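Local coordinates for DNA processing protein DprA (Streptococcus pneumoniae, PDB 3UQZ) that helps load the RecA recombinase onto single-stranded DNA during transformation, binding that DNA cooperatively and shielding it from nucleases, at residues P72-S75 with D79-P82; L191-P196 with N209-G214; S124-I129 with A154-G159; P107-V112 with Q130-E135. One frame throughout, in Å; residues are numbered along the deposited sequence.

In the fold
The four contacts are spread along a Rossmann-like sheet. Contact 1 lies at one edge, where strand 73-75 is outermost, and is mostly buried and apolar. Contact 2, near the centre of the chain, joins the chain around the end of strand 189-192 to helix 204-215 through a salt bridge bordered by an isoleucine. It touches contact 1 through L191 on F74 and contact 4 through I212 on A110. Contacts 3 and 4 have centres about 8 Å apart and share the passage through helix 119-130: contact 3 sets it beside helix 146-157, and contact 4 packs the turn that follows it against strand 108-113. Both pair buried aliphatic groups with a more exposed margin, water-bridged in contact 3, a loose proline-carbonyl meeting in contact 4.

Contact 1: residues P72-S75 with D79-P82; sequences PSFS and DCYP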
loop_
_atom_site.group_PDB
_atom_site.type_symbol
_atom_site.label_atom_id
_atom_site.label_comp_id
_atom_site.label_asym_id
_atom_site.label_seq_id
_atom_site.Cartn_x
_atom_site.Cartn_y
_atom_site.Cartn_z
ATOM N N PRO A 72 42.857 0.577 -1.644
ATOM C CA PRO A 72 42.752 1.702 -2.593
ATOM C C PRO A 72 41.598 2.647 -2.252
ATOM O O PRO A 72 40.765 2.326 -1.398
ATOM C CB PRO A 72 42.552 1.012 -3.955
ATOM C CG PRO A 72 41.989 -0.307 -3.629
ATOM C CD PRO A 72 42.573 -0.711 -2.310
ATOM N N SER A 73 41.561 3.821 -2.904
ATOM C CA SER A 73 40.541 4.826 -2.636
ATOM C C SER A 73 40.295 5.734 -3.828
ATOM O O SER A 73 41.002 5.657 -4.834
ATOM C CB SER A 73 40.934 5.660 -1.414
ATOM O OG SER A 73 42.230 6.226 -1.544
ATOM N N PHE A 74 39.258 6.572 -3.715
ATOM C CA PHE A 74 38.863 7.613 -4.661
ATOM C C PHE A 74 38.123 8.693 -3.884
ATOM O O PHE A 74 37.509 8.396 -2.853
ATOM C CB PHE A 74 38.039 7.069 -5.848
ATOM C CG PHE A 74 36.651 6.549 -5.538
ATOM C CD1 PHE A 74 35.535 7.374 -5.670
ATOM C CD2 PHE A 74 36.455 5.228 -5.130
ATOM C CE1 PHE A 74 34.253 6.905 -5.359
ATOM C CE2 PHE A 74 35.170 4.758 -4.827
ATOM C CZ PHE A 74 34.079 5.599 -4.950
ATOM N N SER A 75 38.229 9.952 -4.337
ATOM C CA SER A 75 37.607 11.092 -3.662
ATOM C C SER A 75 36.628 11.813 -4.574
ATOM O O SER A 75 36.583 11.536 -5.773
ATOM C CB SER A 75 38.678 12.068 -3.176
ATOM O OG SER A 75 39.303 12.743 -4.257
ATOM N N ASP A 79 37.424 11.603 -11.191
ATOM C CA ASP A 79 36.497 11.421 -12.315
ATOM C C ASP A 79 35.519 10.269 -12.099
ATOM O O ASP A 79 34.382 10.337 -12.568
ATOM C CB ASP A 79 37.271 11.171 -13.634
ATOM C CG ASP A 79 38.577 11.934 -13.797
ATOM O OD1 ASP A 79 39.538 11.643 -13.038
ATOM O OD2 ASP A 79 38.665 12.769 -14.724
ATOM N N CYS A 80 35.973 9.202 -11.427
ATOM C CA CYS A 80 35.183 8.002 -11.186
ATOM C C CYS A 80 34.081 8.182 -10.138
ATOM O O CYS A 80 33.171 7.345 -10.060
ATOM C CB CYS A 80 36.085 6.819 -10.855
ATOM S SG CYS A 80 36.798 6.888 -9.200
ATOM N N TYR A 81 34.164 9.244 -9.326
ATOM C CA TYR A 81 33.161 9.506 -8.305
ATOM C C TYR A 81 31.774 9.664 -8.979
ATOM O O TYR A 81 31.635 10.512 -9.874
ATOM C CB TYR A 81 33.540 10.743 -7.467
ATOM C CG TYR A 81 32.755 10.882 -6.181
ATOM C CD1 TYR A 81 33.280 10.449 -4.970
ATOM C CD2 TYR A 81 31.495 11.484 -6.171
ATOM C CE1 TYR A 81 32.579 10.616 -3.779
ATOM C CE2 TYR A 81 30.775 11.631 -4.989
ATOM C CZ TYR A 81 31.325 11.201 -3.794
ATOM O OH TYR A 81 30.619 11.363 -2.630
ATOM N N PRO A 82 30.776 8.799 -8.612
ATOM C CA PRO A 82 29.455 8.882 -9.269
ATOM C C PRO A 82 28.676 10.163 -8.979
ATOM O O PRO A 82 28.569 10.593 -7.829
ATOM C CB PRO A 82 28.733 7.606 -8.830
ATOM C CG PRO A 82 29.431 7.154 -7.639
ATOM C CD PRO A 82 30.814 7.717 -7.605
#
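The ring of F74 has Y81 CD1 at its edge, near its plane, while C80 SG and the CD atom of P82 approach it more obliquely. F74 CE1 lies 3.7 Å from Y81 CD1. The two side chains cross at roughly a right angle and the ring planes are inclined by 64°, an oblique aromatic pair. C80 makes a sulfur-aromatic contact: its SG sits 4.3 Å from the centroid of the F74 ring, 38° off the ring normal, and 3.6 Å from F74 CB. Y81 turns its CG anti to its own backbone N (chi1 -165°), which lays the ring beside the end of strand 73-75, with CD1 3.6 Å from S75 O. Each residue suits its place: phenylalanine offers a broad apolar ring to C80, Y81 and P82 and also reaches L95 and Y97 of strand 94-99, cysteine is small and polarisable, and tyrosine combines an apolar ring with a hydroxyl. Across the contact itself the chemistry is apolar and sulfur-aromatic, weakly directional; the hydrogen bonds of Y81 OH to P92 O and of S75 OG to N5 and L77 N add directional ties around it.

Contact 2: residues L191-P196 with N209-G214; sequences LSEYGP and NRIIAG
E193 leaves the backbone at chi1 -107° and then runs out extended, whereas R210 bends at chi3, which carries its guanidinium round to the glutamate. R210 NH2 and E193 OE2 are 2.6 Å apart in a salt bridge. Its hydrogen bond is weak, bent to 127° at the hydrogen; the carboxylate and guanidinium planes are turned 45° from each other and the side chains cross at about a right angle. OE1 lies at the guanidinium edge, in plane, but farther off, 3.3 Å from R210 NH2. I211 supplies the apolar side: its CG1 sits over one face of the guanidinium of R210, and its CD1 comes within 3.8 Å of E193 OE2. An isoleucine suits this place because its longer branch, CG1 and CD1, lies along the ion pair, while the residue also packs on the sheet. The other groups of R210 are also held, NE by A207 O and NH1 by D90 O, so the guanidinium is fixed from several directions. Farther along the chain from S192, Y194 N donates to S192 OG at 3.2 Å, an ST turn, and S192 OG is also bonded to T167 O. Strand 189-192 runs between strands 94-99 and 161-164, and helix 204-215 covers this part of the sheet: L191 packs on L215, and I211 on L95 of strand 94-99 and V164 of strand 161-164. That helix then leads to strand 218-222, which lies beyond strands 161-164, 137-140 and 108-113.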
loop_
_atom_site.group_PDB
_atom_site.type_symbol
_atom_site.label_atom_id
_atom_site.label_comp_id
_atom_site.label_asym_id
_atom_site.label_seq_id
_atom_site.Cartn_x
_atom_site.Cartn_y
_atom_site.Cartn_z
ATOM N N LEU A 191 32.420 -0.808 -0.487
ATOM C CA LEU A 191 32.796 0.584 -0.229
ATOM C C LEU A 191 32.769 0.887 1.277
ATOM O O LEU A 191 31.956 0.314 2.025
ATOM C CB LEU A 191 31.871 1.561 -0.968
ATOM C CG LEU A 191 31.879 1.535 -2.498
ATOM C CD1 LEU A 191 30.664 2.285 -3.053
ATOM C CD2 LEU A 191 33.191 2.110 -3.080
ATOM N N SER A 192 33.652 1.806 1.716
ATOM C CA SER A 192 33.750 2.241 3.118
ATOM C C SER A 192 34.376 3.628 3.253
ATOM O O SER A 192 35.280 3.976 2.498
ATOM C CB SER A 192 34.547 1.237 3.951
ATOM O OG SER A 192 34.468 1.545 5.333
ATOM N N GLU A 193 33.908 4.408 4.226
ATOM C CA GLU A 193 34.444 5.737 4.536
ATOM C C GLU A 193 35.504 5.590 5.630
ATOM O O GLU A 193 36.246 6.526 5.884
ATOM C CB GLU A 193 33.319 6.631 5.078
ATOM C CG GLU A 193 32.850 7.705 4.118
ATOM C CD GLU A 193 31.827 8.653 4.706
ATOM O OE1 GLU A 193 31.819 9.835 4.301
ATOM O OE2 GLU A 193 31.069 8.236 5.611
ATOM N N TYR A 194 35.542 4.417 6.288
ATOM C CA TYR A 194 36.392 4.084 7.419
ATOM C C TYR A 194 37.692 3.396 7.044
ATOM O O TYR A 194 37.728 2.530 6.176
ATOM C CB TYR A 194 35.584 3.292 8.462
ATOM C CG TYR A 194 34.234 3.935 8.702
ATOM C CD1 TYR A 194 34.129 5.143 9.394
ATOM C CD2 TYR A 194 33.080 3.413 8.130
ATOM C CE1 TYR A 194 32.906 5.799 9.523
ATOM C CE2 TYR A 194 31.849 4.056 8.265
ATOM C CZ TYR A 194 31.767 5.241 8.974
ATOM O OH TYR A 194 30.569 5.897 9.094
ATOM N N GLY A 195 38.761 3.821 7.697
ATOM C CA GLY A 195 40.105 3.318 7.462
ATOM C C GLY A 195 40.380 1.983 8.120
ATOM O O GLY A 195 39.517 1.454 8.824
ATOM N N PRO A 196 41.594 1.420 7.921
ATOM C CA PRO A 196 41.907 0.098 8.495
ATOM C C PRO A 196 41.671 -0.076 9.994
ATOM O O PRO A 196 42.003 0.805 10.790
ATOM C CB PRO A 196 43.375 -0.106 8.115
ATOM C CG PRO A 196 43.563 0.720 6.881
ATOM C CD PRO A 196 42.719 1.932 7.112
ATOM N N ASN A 209 24.225 4.518 5.582
ATOM C CA ASN A 209 22.921 4.500 4.908
ATOM C C ASN A 209 22.705 5.645 3.923
ATOM O O ASN A 209 22.043 5.454 2.896
ATOM C CB ASN A 209 21.781 4.429 5.907
ATOM C CG ASN A 209 21.691 3.126 6.649
ATOM O OD1 ASN A 209 22.028 2.047 6.144
ATOM N ND2 ASN A 209 21.195 3.195 7.866
ATOM N N ARG A 210 23.258 6.824 4.241
ATOM C CA ARG A 210 23.223 8.038 3.421
ATOM C C ARG A 210 23.878 7.758 2.044
ATOM O O ARG A 210 23.349 8.198 1.020
ATOM C CB ARG A 210 23.898 9.188 4.198
ATOM C CG ARG A 210 24.846 10.089 3.404
ATOM C CD ARG A 210 25.721 10.990 4.264
ATOM N NE ARG A 210 26.696 10.195 5.007
ATOM C CZ ARG A 210 28.012 10.296 4.877
ATOM N NH1 ARG A 210 28.538 11.191 4.054
ATOM N NH2 ARG A 210 28.812 9.513 5.582
ATOM N N ILE A 211 24.991 6.969 2.032
ATOM C CA ILE A 211 25.739 6.557 0.834
ATOM C C ILE A 211 24.924 5.531 0.030
ATOM O O ILE A 211 24.828 5.678 -1.189
ATOM C CB ILE A 211 27.171 6.043 1.182
ATOM C CG1 ILE A 211 27.954 7.082 2.005
ATOM C CG2 ILE A 211 27.949 5.624 -0.091
ATOM C CD1 ILE A 211 29.185 6.540 2.742
ATOM N N ILE A 212 24.339 4.499 0.708
ATOM C CA ILE A 212 23.490 3.476 0.076
ATOM C C ILE A 212 22.388 4.165 -0.740
ATOM O O ILE A 212 22.251 3.883 -1.931
ATOM C CB ILE A 212 22.896 2.470 1.109
ATOM C CG1 ILE A 212 23.995 1.612 1.784
ATOM C CG2 ILE A 212 21.818 1.571 0.460
ATOM C CD1 ILE A 212 23.530 0.800 2.931
ATOM N N ALA A 213 21.643 5.091 -0.108
ATOM C CA ALA A 213 20.569 5.841 -0.752
ATOM C C ALA A 213 21.108 6.778 -1.836
ATOM O O ALA A 213 20.610 6.738 -2.956
ATOM C CB ALA A 213 19.782 6.624 0.286
ATOM N N GLY A 214 22.146 7.555 -1.508
ATOM C CA GLY A 214 22.784 8.526 -2.399
ATOM C C GLY A 214 23.319 7.984 -3.710
ATOM O O GLY A 214 23.259 8.661 -4.739
#

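Contact 3: residues S124-I129 with A154-G159; sequences SVEKVI and ALQNGG
E126 and Q156 reach toward each other from neighbouring helices, their side chains inclined and their carboxylate and amide planes 41° apart. E126 runs out extended, with CG anti to the backbone N (chi1 -173°), while Q156 bends at chi2 to bring its amide round. Two oxygens face one another, E126 OE2 and Q156 OE1, 3.9 Å apart. As modelled, neither can donate to the other, and a water between them supplies the protons: it gives a hydrogen bond to Q156 OE1 at 2.6 Å and a weak one to E126 OE2 at 3.3 Å. Long polar side chains fit this outer margin, where solvent can take part. On the inner side an aliphatic group meets backbone. I129 points at the other helix, and its CG2 lies 4.0 Å from A154 N; the small side chain of alanine is consistent with this close approach, the CA atoms of I129 and A154 being 6.8 Å apart. Helix 146-157 ends just beyond in a Schellman motif. G159 N returns to A154 O at 2.9 Å and G158 N to L155 O, with G158 at phi 89°, a conformation easily adopted without a side chain. The two helices are connectors of successive beta-alpha-beta units: helix 119-130 joins strand 108-113 to strand 137-140, and helix 146-157 joins strand 137-140 to strand 161-164. I129 also packs on A150 and A153, and A154 on T161. Away from this seam, S124 packs on L252 of the second subunit, and K127 and V128 on its I251, so helix 119-130 takes part in the dimer interface.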
loop_
_atom_site.group_PDB
_atom_site.type_symbol
_atom_site.label_atom_id
_atom_site.label_comp_id
_atom_site.label_asym_id
_atom_site.label_seq_id
_atom_site.Cartn_x
_atom_site.Cartn_y
_atom_site.Cartn_z
ATOM N N SER A 124 10.227 -12.286 -0.154
ATOM C CA SER A 124 9.622 -11.143 -0.847
ATOM C C SER A 124 10.698 -10.379 -1.611
ATOM O O SER A 124 10.504 -10.061 -2.782
ATOM C CB SER A 124 8.940 -10.203 0.146
ATOM O OG SER A 124 8.013 -10.898 0.958
ATOM N N VAL A 125 11.840 -10.114 -0.948
ATOM C CA VAL A 125 13.000 -9.407 -1.509
ATOM C C VAL A 125 13.575 -10.217 -2.670
ATOM O O VAL A 125 13.806 -9.663 -3.746
ATOM C CB VAL A 125 14.046 -9.104 -0.406
ATOM C CG1 VAL A 125 15.341 -8.571 -0.987
ATOM C CG2 VAL A 125 13.494 -8.119 0.599
ATOM N N GLU A 126 13.752 -11.538 -2.458
ATOM C CA GLU A 126 14.259 -12.480 -3.458
ATOM C C GLU A 126 13.389 -12.487 -4.721
ATOM O O GLU A 126 13.932 -12.455 -5.825
ATOM C CB GLU A 126 14.395 -13.882 -2.852
ATOM C CG GLU A 126 15.074 -14.882 -3.772
ATOM C CD GLU A 126 15.078 -16.332 -3.325
ATOM O OE1 GLU A 126 14.142 -16.754 -2.606
ATOM O OE2 GLU A 126 16.014 -17.060 -3.730
ATOM N N LYS A 127 12.050 -12.494 -4.551
ATOM C CA LYS A 127 11.072 -12.495 -5.638
ATOM C C LYS A 127 11.163 -11.191 -6.450
ATOM O O LYS A 127 11.250 -11.258 -7.679
ATOM C CB LYS A 127 9.649 -12.726 -5.087
ATOM C CG LYS A 127 8.564 -12.884 -6.154
ATOM C CD LYS A 127 7.185 -12.999 -5.523
ATOM C CE LYS A 127 6.058 -13.046 -6.530
ATOM N NZ LYS A 127 5.691 -11.687 -7.005
ATOM N N VAL A 128 11.162 -10.022 -5.767
ATOM C CA VAL A 128 11.289 -8.705 -6.400
ATOM C C VAL A 128 12.627 -8.594 -7.177
ATOM O O VAL A 128 12.613 -8.165 -8.331
ATOM C CB VAL A 128 11.059 -7.528 -5.408
ATOM C CG1 VAL A 128 11.294 -6.163 -6.074
ATOM C CG2 VAL A 128 9.660 -7.593 -4.803
ATOM N N ILE A 129 13.755 -9.026 -6.572
ATOM C CA ILE A 129 15.070 -8.983 -7.220
ATOM C C ILE A 129 15.124 -9.873 -8.463
ATOM O O ILE A 129 15.632 -9.432 -9.494
ATOM C CB ILE A 129 16.235 -9.210 -6.220
ATOM C CG1 ILE A 129 16.399 -7.968 -5.314
ATOM C CG2 ILE A 129 17.570 -9.568 -6.938
ATOM C CD1 ILE A 129 17.223 -8.184 -4.124
ATOM N N ALA A 154 20.956 -11.271 -5.623
ATOM C CA ALA A 154 21.688 -10.680 -6.740
ATOM C C ALA A 154 22.696 -11.702 -7.254
ATOM O O ALA A 154 22.732 -11.975 -8.453
ATOM C CB ALA A 154 22.405 -9.412 -6.289
ATOM N N LEU A 155 23.443 -12.324 -6.333
ATOM C CA LEU A 155 24.480 -13.323 -6.615
ATOM C C LEU A 155 23.934 -14.571 -7.291
ATOM O O LEU A 155 24.469 -14.990 -8.320
ATOM C CB LEU A 155 25.263 -13.681 -5.344
ATOM C CG LEU A 155 26.045 -12.537 -4.689
ATOM C CD1 LEU A 155 26.737 -13.005 -3.440
ATOM C CD2 LEU A 155 27.040 -11.935 -5.628
ATOM N N GLN A 156 22.834 -15.111 -6.754
ATOM C CA GLN A 156 22.174 -16.279 -7.308
ATOM C C GLN A 156 21.626 -16.070 -8.713
ATOM O O GLN A 156 21.711 -16.982 -9.535
ATOM C CB GLN A 156 21.096 -16.802 -6.367
ATOM C CG GLN A 156 21.389 -18.239 -5.974
ATOM C CD GLN A 156 20.163 -19.122 -5.925
ATOM O OE1 GLN A 156 19.161 -18.788 -5.286
ATOM N NE2 GLN A 156 20.233 -20.303 -6.548
ATOM N N ASN A 157 21.099 -14.883 -9.002
ATOM C CA ASN A 157 20.544 -14.600 -10.318
ATOM C C ASN A 157 21.621 -14.427 -11.401
ATOM O O ASN A 157 21.312 -14.478 -12.592
ATOM C CB ASN A 157 19.603 -13.383 -10.252
ATOM C CG ASN A 157 18.268 -13.620 -10.919
ATOM O OD1 ASN A 157 17.559 -14.603 -10.634
ATOM N ND2 ASN A 157 17.893 -12.719 -11.824
ATOM N N GLY A 158 22.865 -14.264 -10.972
ATOM C CA GLY A 158 24.001 -14.018 -11.850
ATOM C C GLY A 158 24.191 -12.528 -12.085
ATOM O O GLY A 158 24.733 -12.115 -13.118
ATOM N N GLY A 159 23.730 -11.725 -11.123
ATOM C CA GLY A 159 23.800 -10.270 -11.162
ATOM C C GLY A 159 24.930 -9.676 -10.349
ATOM O O GLY A 159 25.782 -10.395 -9.820
HETATM O O HOH W 1 17.839 -16.887 -6.518
#

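Contact 4: residues P107-V112 with Q130-E135; sequences PKVAVV and QGLENE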
loop_
_atom_site.group_PDB
_atom_site.type_symbol
_atom_site.label_atom_id
_atom_site.label_comp_id
_atom_site.label_asym_id
_atom_site.label_seq_id
_atom_site.Cartn_x
_atom_site.Cartn_y
_atom_site.Cartn_z
ATOM N N PRO A 107 23.440 1.126 -13.784
ATOM C CA PRO A 107 22.270 1.596 -13.021
ATOM C C PRO A 107 22.150 0.799 -11.721
ATOM O O PRO A 107 22.338 -0.420 -11.726
ATOM C CB PRO A 107 21.097 1.351 -13.977
ATOM C CG PRO A 107 21.734 1.165 -15.345
ATOM C CD PRO A 107 23.010 0.462 -15.035
ATOM N N LYS A 108 21.913 1.511 -10.600
ATOM C CA LYS A 108 21.868 0.945 -9.251
ATOM C C LYS A 108 20.535 1.165 -8.530
ATOM O O LYS A 108 19.893 2.204 -8.706
ATOM C CB LYS A 108 23.005 1.542 -8.398
ATOM C CG LYS A 108 24.406 1.264 -8.927
ATOM C CD LYS A 108 25.475 2.143 -8.289
ATOM C CE LYS A 108 25.552 3.549 -8.842
ATOM N NZ LYS A 108 26.023 3.611 -10.246
ATOM N N VAL A 109 20.145 0.187 -7.692
ATOM C CA VAL A 109 18.952 0.244 -6.852
ATOM C C VAL A 109 19.339 -0.165 -5.433
ATOM O O VAL A 109 20.080 -1.133 -5.242
ATOM C CB VAL A 109 17.709 -0.525 -7.423
ATOM C CG1 VAL A 109 17.877 -2.050 -7.372
ATOM C CG2 VAL A 109 16.415 -0.093 -6.735
ATOM N N ALA A 110 18.891 0.617 -4.446
ATOM C CA ALA A 110 19.147 0.315 -3.046
ATOM C C ALA A 110 18.064 -0.654 -2.508
ATOM O O ALA A 110 16.944 -0.674 -3.015
ATOM C CB ALA A 110 19.158 1.592 -2.232
ATOM N N VAL A 111 18.435 -1.503 -1.542
ATOM C CA VAL A 111 17.539 -2.463 -0.891
ATOM C C VAL A 111 17.804 -2.379 0.611
ATOM O O VAL A 111 18.926 -2.623 1.064
ATOM C CB VAL A 111 17.616 -3.923 -1.426
ATOM C CG1 VAL A 111 16.543 -4.796 -0.775
ATOM C CG2 VAL A 111 17.485 -3.979 -2.946
ATOM N N VAL A 112 16.785 -1.956 1.369
ATOM C CA VAL A 112 16.893 -1.774 2.825
ATOM C C VAL A 112 15.770 -2.506 3.556
ATOM O O VAL A 112 14.723 -2.773 2.965
ATOM C CB VAL A 112 17.039 -0.276 3.281
ATOM C CG1 VAL A 112 18.305 0.360 2.732
ATOM C CG2 VAL A 112 15.826 0.563 2.925
ATOM N N GLN A 130 14.568 -11.101 -8.382
ATOM C CA GLN A 130 14.521 -12.034 -9.510
ATOM C C GLN A 130 13.804 -11.400 -10.708
ATOM O O GLN A 130 14.314 -11.473 -11.820
ATOM C CB GLN A 130 13.865 -13.356 -9.098
ATOM C CG GLN A 130 14.829 -14.329 -8.422
ATOM C CD GLN A 130 14.158 -15.397 -7.570
ATOM O OE1 GLN A 130 12.928 -15.465 -7.426
ATOM N NE2 GLN A 130 14.970 -16.256 -6.967
ATOM N N GLY A 131 12.696 -10.705 -10.444
ATOM C CA GLY A 131 11.898 -9.989 -11.436
ATOM C C GLY A 131 12.583 -8.793 -12.072
ATOM O O GLY A 131 12.113 -8.302 -13.101
ATOM N N LEU A 132 13.694 -8.300 -11.469
ATOM C CA LEU A 132 14.487 -7.182 -11.990
ATOM C C LEU A 132 15.320 -7.615 -13.207
ATOM O O LEU A 132 15.729 -6.767 -13.996
ATOM C CB LEU A 132 15.383 -6.549 -10.907
ATOM C CG LEU A 132 14.677 -5.753 -9.794
ATOM C CD1 LEU A 132 15.657 -5.372 -8.716
ATOM C CD2 LEU A 132 13.986 -4.504 -10.328
ATOM N N GLU A 133 15.520 -8.944 -13.376
ATOM C CA GLU A 133 16.213 -9.604 -14.496
ATOM C C GLU A 133 17.619 -9.060 -14.729
ATOM O O GLU A 133 17.994 -8.779 -15.869
ATOM C CB GLU A 133 15.366 -9.579 -15.809
ATOM C CG GLU A 133 13.853 -9.643 -15.637
ATOM C CD GLU A 133 13.050 -9.953 -16.882
ATOM O OE1 GLU A 133 12.801 -9.039 -17.705
ATOM O OE2 GLU A 133 12.617 -11.120 -16.994
ATOM N N ASN A 134 18.386 -8.881 -13.636
ATOM C CA ASN A 134 19.762 -8.366 -13.631
ATOM C C ASN A 134 19.973 -7.021 -14.345
ATOM O O ASN A 134 21.090 -6.714 -14.752
ATOM C CB ASN A 134 20.760 -9.432 -14.083
ATOM C CG ASN A 134 20.845 -10.621 -13.167
ATOM O OD1 ASN A 134 20.520 -10.571 -11.970
ATOM N ND2 ASN A 134 21.320 -11.716 -13.712
ATOM N N GLU A 135 18.914 -6.217 -14.473
ATOM C CA GLU A 135 18.972 -4.897 -15.106
ATOM C C GLU A 135 19.628 -3.849 -14.188
ATOM O O GLU A 135 20.103 -2.822 -14.673
ATOM C CB GLU A 135 17.557 -4.420 -15.476
ATOM C CG GLU A 135 17.033 -4.967 -16.788
ATOM C CD GLU A 135 16.944 -3.904 -17.863
ATOM O OE1 GLU A 135 16.009 -3.073 -17.806
ATOM O OE2 GLU A 135 17.823 -3.892 -18.755
#
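The backbone bond from E133 N to Q130 O, 3.2 Å long, closes the type I turn that turns L132 toward V109 of strand 108-113. A second bond, E135 N to L132 O at 3.3 Å, closes a type I' turn from L132 to E135. Its two middle residues, E133 and N134, both have positive phi, a conformation that asparagine accepts readily. N134 also ties the turn to helix 146-157, its ND2 being bonded to N157 O. Across the contact L132 CD1 meets V109 CG1 at 4.2 Å. The leucine chain, with chi1 -70° and an extended chi2, carries its branched end to the strand, while the short, beta-branched valine suits a strand and is also touched by L136, I138, I220 and F280. At the edge, P107 CB lies 4.3 Å from E135 O, a looser meeting at the more exposed end. P107 itself precedes the strand, and its backbone is hydrogen-bonded to V137. The pairing of the strands thus comes from backbone bonds such as those of V109 with V137 and V139, whereas the turn itself meets strand 108-113 through the L132-V109 contact, an aliphatic packing with little directional preference.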